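Local coordinates for protein beta-galactosidase (Marinomonas sp. ef1, PDB 6Y2K) that hydrolyses terminal beta-D-galactose residues from beta-galactosides as a cold-active, hexameric family GH42 glycoside hydrolase, at residues S486-G498 with L570-C582. Sequence-based numbering, arbitrary orientation.
Sequences SYQGVLLAGPRTG and LMGEGRHYYLGSC
Arg-575 NH1 reaches two carbonyls of the loop 487-489: Gly-489 O at 2.8 Å, lying in the guanidinium plane, and Tyr-487 O at 3.1 Å, tilted from it. The side chain bends at chi3 (-71°), which lays one guanidinium face beneath Gln-488 O, too poorly angled to bond. One water joins NH2 to Tyr-487 O, and another links that oxygen to His-576 NE2. A leucine at Arg-575 would probably leave both carbonyls without this donor and the loop less firmly tied to the strand.

Four backbone bonds then zip strands 490-493 and 576-579 together in parallel, alternating from Leu-491 N to Arg-575 O (2.8 Å) through to Leu-579 N to Ala-493 O (2.8 Å). They are neighbours in the mixed sheet of the trimerisation domain, where 490-493 also pairs with 467-470, and 576-579 turns back antiparallel on 571-573.

Among apolar groups, Leu-492 CD1 meets Tyr-577 CB at 3.9 Å and Leu-570 CD1 at 4.0 Å, under helix 585-598. On the other face Ala-493 CB touches Tyr-578 CD1 at 4.0 Å; that ring's hydroxyl bonds Glu-551. Past the strand, Pro-495, lacking an N-H, ends the pairing and sets CD 3.1 Å from Leu-579 O.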
# COMPACT_ATOMS: atom_id res chain seq x y z
N SER A 486 48.44 -23.86 -3.62
CA SER A 486 49.54 -23.44 -2.74
C SER A 486 49.23 -22.17 -1.92
O SER A 486 50.00 -21.84 -1.02
CB SER A 486 50.81 -23.24 -3.57
OG SER A 486 50.66 -22.16 -4.47
N TYR A 487 48.13 -21.47 -2.23
CA TYR A 487 47.76 -20.24 -1.52
C TYR A 487 47.60 -20.52 -0.03
O TYR A 487 46.95 -21.50 0.36
CB TYR A 487 46.48 -19.65 -2.13
CG TYR A 487 45.92 -18.43 -1.43
CD1 TYR A 487 46.65 -17.24 -1.35
CD2 TYR A 487 44.64 -18.45 -0.86
CE1 TYR A 487 46.13 -16.12 -0.71
CE2 TYR A 487 44.11 -17.34 -0.23
CZ TYR A 487 44.85 -16.19 -0.15
OH TYR A 487 44.31 -15.11 0.48
N GLN A 488 48.22 -19.68 0.79
CA GLN A 488 48.26 -19.86 2.25
C GLN A 488 47.22 -19.03 3.02
O GLN A 488 47.05 -19.23 4.22
CB GLN A 488 49.67 -19.53 2.78
CG GLN A 488 50.76 -20.49 2.28
CD GLN A 488 50.48 -21.94 2.63
OE1 GLN A 488 50.56 -22.35 3.79
NE2 GLN A 488 50.17 -22.74 1.62
N GLY A 489 46.54 -18.10 2.35
CA GLY A 489 45.49 -17.30 2.99
C GLY A 489 44.14 -18.03 3.01
O GLY A 489 44.08 -19.26 2.84
N VAL A 490 43.07 -17.26 3.20
CA VAL A 490 41.71 -17.80 3.27
C VAL A 490 41.01 -17.61 1.92
O VAL A 490 41.01 -16.52 1.38
CB VAL A 490 40.91 -17.11 4.40
CG1 VAL A 490 39.47 -17.62 4.43
CG2 VAL A 490 41.58 -17.34 5.75
N LEU A 491 40.43 -18.68 1.39
CA LEU A 491 39.75 -18.67 0.09
C LEU A 491 38.24 -18.81 0.22
O LEU A 491 37.77 -19.75 0.87
CB LEU A 491 40.26 -19.82 -0.79
CG LEU A 491 39.56 -20.04 -2.14
CD1 LEU A 491 39.78 -18.86 -3.08
CD2 LEU A 491 40.00 -21.35 -2.79
N LEU A 492 37.50 -17.91 -0.44
CA LEU A 492 36.07 -18.08 -0.71
C LEU A 492 35.84 -18.12 -2.22
O LEU A 492 36.06 -17.12 -2.92
CB LEU A 492 35.25 -16.95 -0.08
CG LEU A 492 33.74 -16.96 -0.37
CD1 LEU A 492 33.11 -18.25 0.14
CD2 LEU A 492 33.03 -15.75 0.23
N ALA A 493 35.40 -19.27 -2.72
CA ALA A 493 34.99 -19.42 -4.11
C ALA A 493 33.47 -19.29 -4.19
O ALA A 493 32.75 -19.97 -3.46
CB ALA A 493 35.44 -20.76 -4.66
N GLY A 494 33.00 -18.41 -5.06
CA GLY A 494 31.58 -18.12 -5.18
C GLY A 494 30.89 -18.98 -6.21
O GLY A 494 31.53 -19.80 -6.88
N PRO A 495 29.56 -18.82 -6.35
CA PRO A 495 28.81 -19.68 -7.26
C PRO A 495 29.28 -19.60 -8.72
O PRO A 495 29.73 -18.54 -9.16
CB PRO A 495 27.37 -19.16 -7.14
CG PRO A 495 27.33 -18.45 -5.83
CD PRO A 495 28.69 -17.88 -5.62
N ARG A 496 29.18 -20.72 -9.42
CA ARG A 496 29.62 -20.86 -10.82
C ARG A 496 31.14 -20.92 -11.01
O ARG A 496 31.60 -21.06 -12.14
CB ARG A 496 28.97 -19.79 -11.74
CG ARG A 496 27.47 -19.65 -11.51
CD ARG A 496 26.80 -18.60 -12.37
NE ARG A 496 26.57 -19.06 -13.74
CZ ARG A 496 25.74 -18.49 -14.61
NH1 ARG A 496 25.04 -17.40 -14.29
NH2 ARG A 496 25.63 -19.00 -15.82
N THR A 497 31.92 -20.86 -9.92
CA THR A 497 33.37 -21.05 -10.01
C THR A 497 33.69 -22.48 -10.48
O THR A 497 33.15 -23.46 -9.95
CB THR A 497 34.08 -20.76 -8.67
OG1 THR A 497 33.95 -19.37 -8.34
CG2 THR A 497 35.57 -21.15 -8.73
N GLY A 498 34.57 -22.58 -11.48
CA GLY A 498 34.94 -23.87 -12.07
C GLY A 498 33.81 -24.61 -12.76
O GLY A 498 33.82 -25.85 -12.81
N LEU A 570 26.65 -22.45 1.97
CA LEU A 570 28.06 -22.11 2.18
C LEU A 570 28.71 -23.25 2.98
O LEU A 570 28.18 -23.67 4.00
CB LEU A 570 28.18 -20.76 2.88
CG LEU A 570 29.54 -20.24 3.38
CD1 LEU A 570 30.66 -20.46 2.39
CD2 LEU A 570 29.44 -18.75 3.70
N MET A 571 29.83 -23.75 2.48
CA MET A 571 30.47 -24.95 3.02
C MET A 571 31.97 -24.82 2.98
O MET A 571 32.53 -24.15 2.11
CB MET A 571 30.03 -26.19 2.21
CG MET A 571 30.44 -26.19 0.73
SD MET A 571 29.14 -26.62 -0.44
CE MET A 571 28.04 -25.22 -0.25
N GLY A 572 32.63 -25.49 3.92
CA GLY A 572 34.09 -25.47 3.99
C GLY A 572 34.62 -25.65 5.39
O GLY A 572 33.86 -25.85 6.35
N GLU A 573 35.94 -25.58 5.50
CA GLU A 573 36.65 -25.75 6.77
C GLU A 573 38.07 -25.28 6.57
O GLU A 573 38.56 -25.20 5.43
CB GLU A 573 36.62 -27.22 7.22
CG GLU A 573 37.30 -28.20 6.26
CD GLU A 573 37.03 -29.66 6.58
OE1 GLU A 573 36.48 -29.96 7.66
OE2 GLU A 573 37.37 -30.53 5.74
N GLY A 574 38.74 -25.00 7.69
CA GLY A 574 40.10 -24.48 7.66
C GLY A 574 40.15 -23.16 6.91
O GLY A 574 39.54 -22.17 7.33
N ARG A 575 40.86 -23.16 5.78
CA ARG A 575 41.09 -21.96 4.98
C ARG A 575 40.39 -21.97 3.60
O ARG A 575 40.64 -21.07 2.80
CB ARG A 575 42.60 -21.76 4.78
CG ARG A 575 43.38 -21.58 6.08
CD ARG A 575 44.84 -21.19 5.82
NE ARG A 575 45.62 -22.30 5.26
CZ ARG A 575 45.84 -22.55 3.96
NH1 ARG A 575 45.37 -21.76 2.98
NH2 ARG A 575 46.57 -23.62 3.62
N HIS A 576 39.52 -22.94 3.33
CA HIS A 576 38.86 -23.06 2.02
C HIS A 576 37.34 -23.17 2.16
O HIS A 576 36.83 -24.02 2.88
CB HIS A 576 39.41 -24.27 1.27
CG HIS A 576 40.91 -24.29 1.17
ND1 HIS A 576 41.70 -24.98 2.07
CD2 HIS A 576 41.75 -23.68 0.31
CE1 HIS A 576 42.97 -24.80 1.75
NE2 HIS A 576 43.03 -24.02 0.69
N TYR A 577 36.62 -22.29 1.44
CA TYR A 577 35.15 -22.23 1.49
C TYR A 577 34.57 -22.07 0.08
O TYR A 577 35.18 -21.44 -0.78
CB TYR A 577 34.70 -21.07 2.40
CG TYR A 577 35.23 -21.23 3.80
CD1 TYR A 577 36.53 -20.83 4.12
CD2 TYR A 577 34.47 -21.84 4.80
CE1 TYR A 577 37.05 -21.02 5.40
CE2 TYR A 577 34.96 -22.02 6.08
CZ TYR A 577 36.25 -21.61 6.38
OH TYR A 577 36.76 -21.79 7.64
N TYR A 578 33.40 -22.69 -0.13
CA TYR A 578 32.62 -22.56 -1.36
C TYR A 578 31.21 -22.06 -1.05
O TYR A 578 30.55 -22.57 -0.13
CB TYR A 578 32.52 -23.90 -2.11
CG TYR A 578 31.76 -23.78 -3.42
CD1 TYR A 578 32.40 -23.29 -4.56
CD2 TYR A 578 30.41 -24.11 -3.51
CE1 TYR A 578 31.70 -23.14 -5.75
CE2 TYR A 578 29.71 -23.97 -4.71
CZ TYR A 578 30.36 -23.48 -5.83
OH TYR A 578 29.69 -23.33 -7.03
N LEU A 579 30.75 -21.08 -1.83
CA LEU A 579 29.40 -20.54 -1.74
C LEU A 579 28.66 -20.91 -3.03
O LEU A 579 29.11 -20.57 -4.11
CB LEU A 579 29.47 -19.02 -1.57
CG LEU A 579 28.18 -18.18 -1.66
CD1 LEU A 579 27.20 -18.56 -0.57
CD2 LEU A 579 28.53 -16.70 -1.58
N GLY A 580 27.51 -21.57 -2.90
CA GLY A 580 26.75 -22.08 -4.03
C GLY A 580 25.48 -21.33 -4.40
O GLY A 580 24.87 -21.64 -5.42
N SER A 581 25.06 -20.37 -3.57
CA SER A 581 23.90 -19.52 -3.87
C SER A 581 24.24 -18.05 -3.67
O SER A 581 25.12 -17.73 -2.86
CB SER A 581 22.71 -19.90 -2.99
OG SER A 581 22.32 -21.26 -3.18
N CYS A 582 23.55 -17.18 -4.41
CA CYS A 582 23.74 -15.73 -4.28
C CYS A 582 22.99 -15.19 -3.05
O CYS A 582 21.86 -14.69 -3.13
CB CYS A 582 23.37 -14.98 -5.56
SG CYS A 582 24.43 -15.44 -6.97
O HOH W 1 45.43 -23.37 -0.60
O HOH W 2 47.11 -24.65 1.14
O HOH W 3 30.51 -24.05 -9.55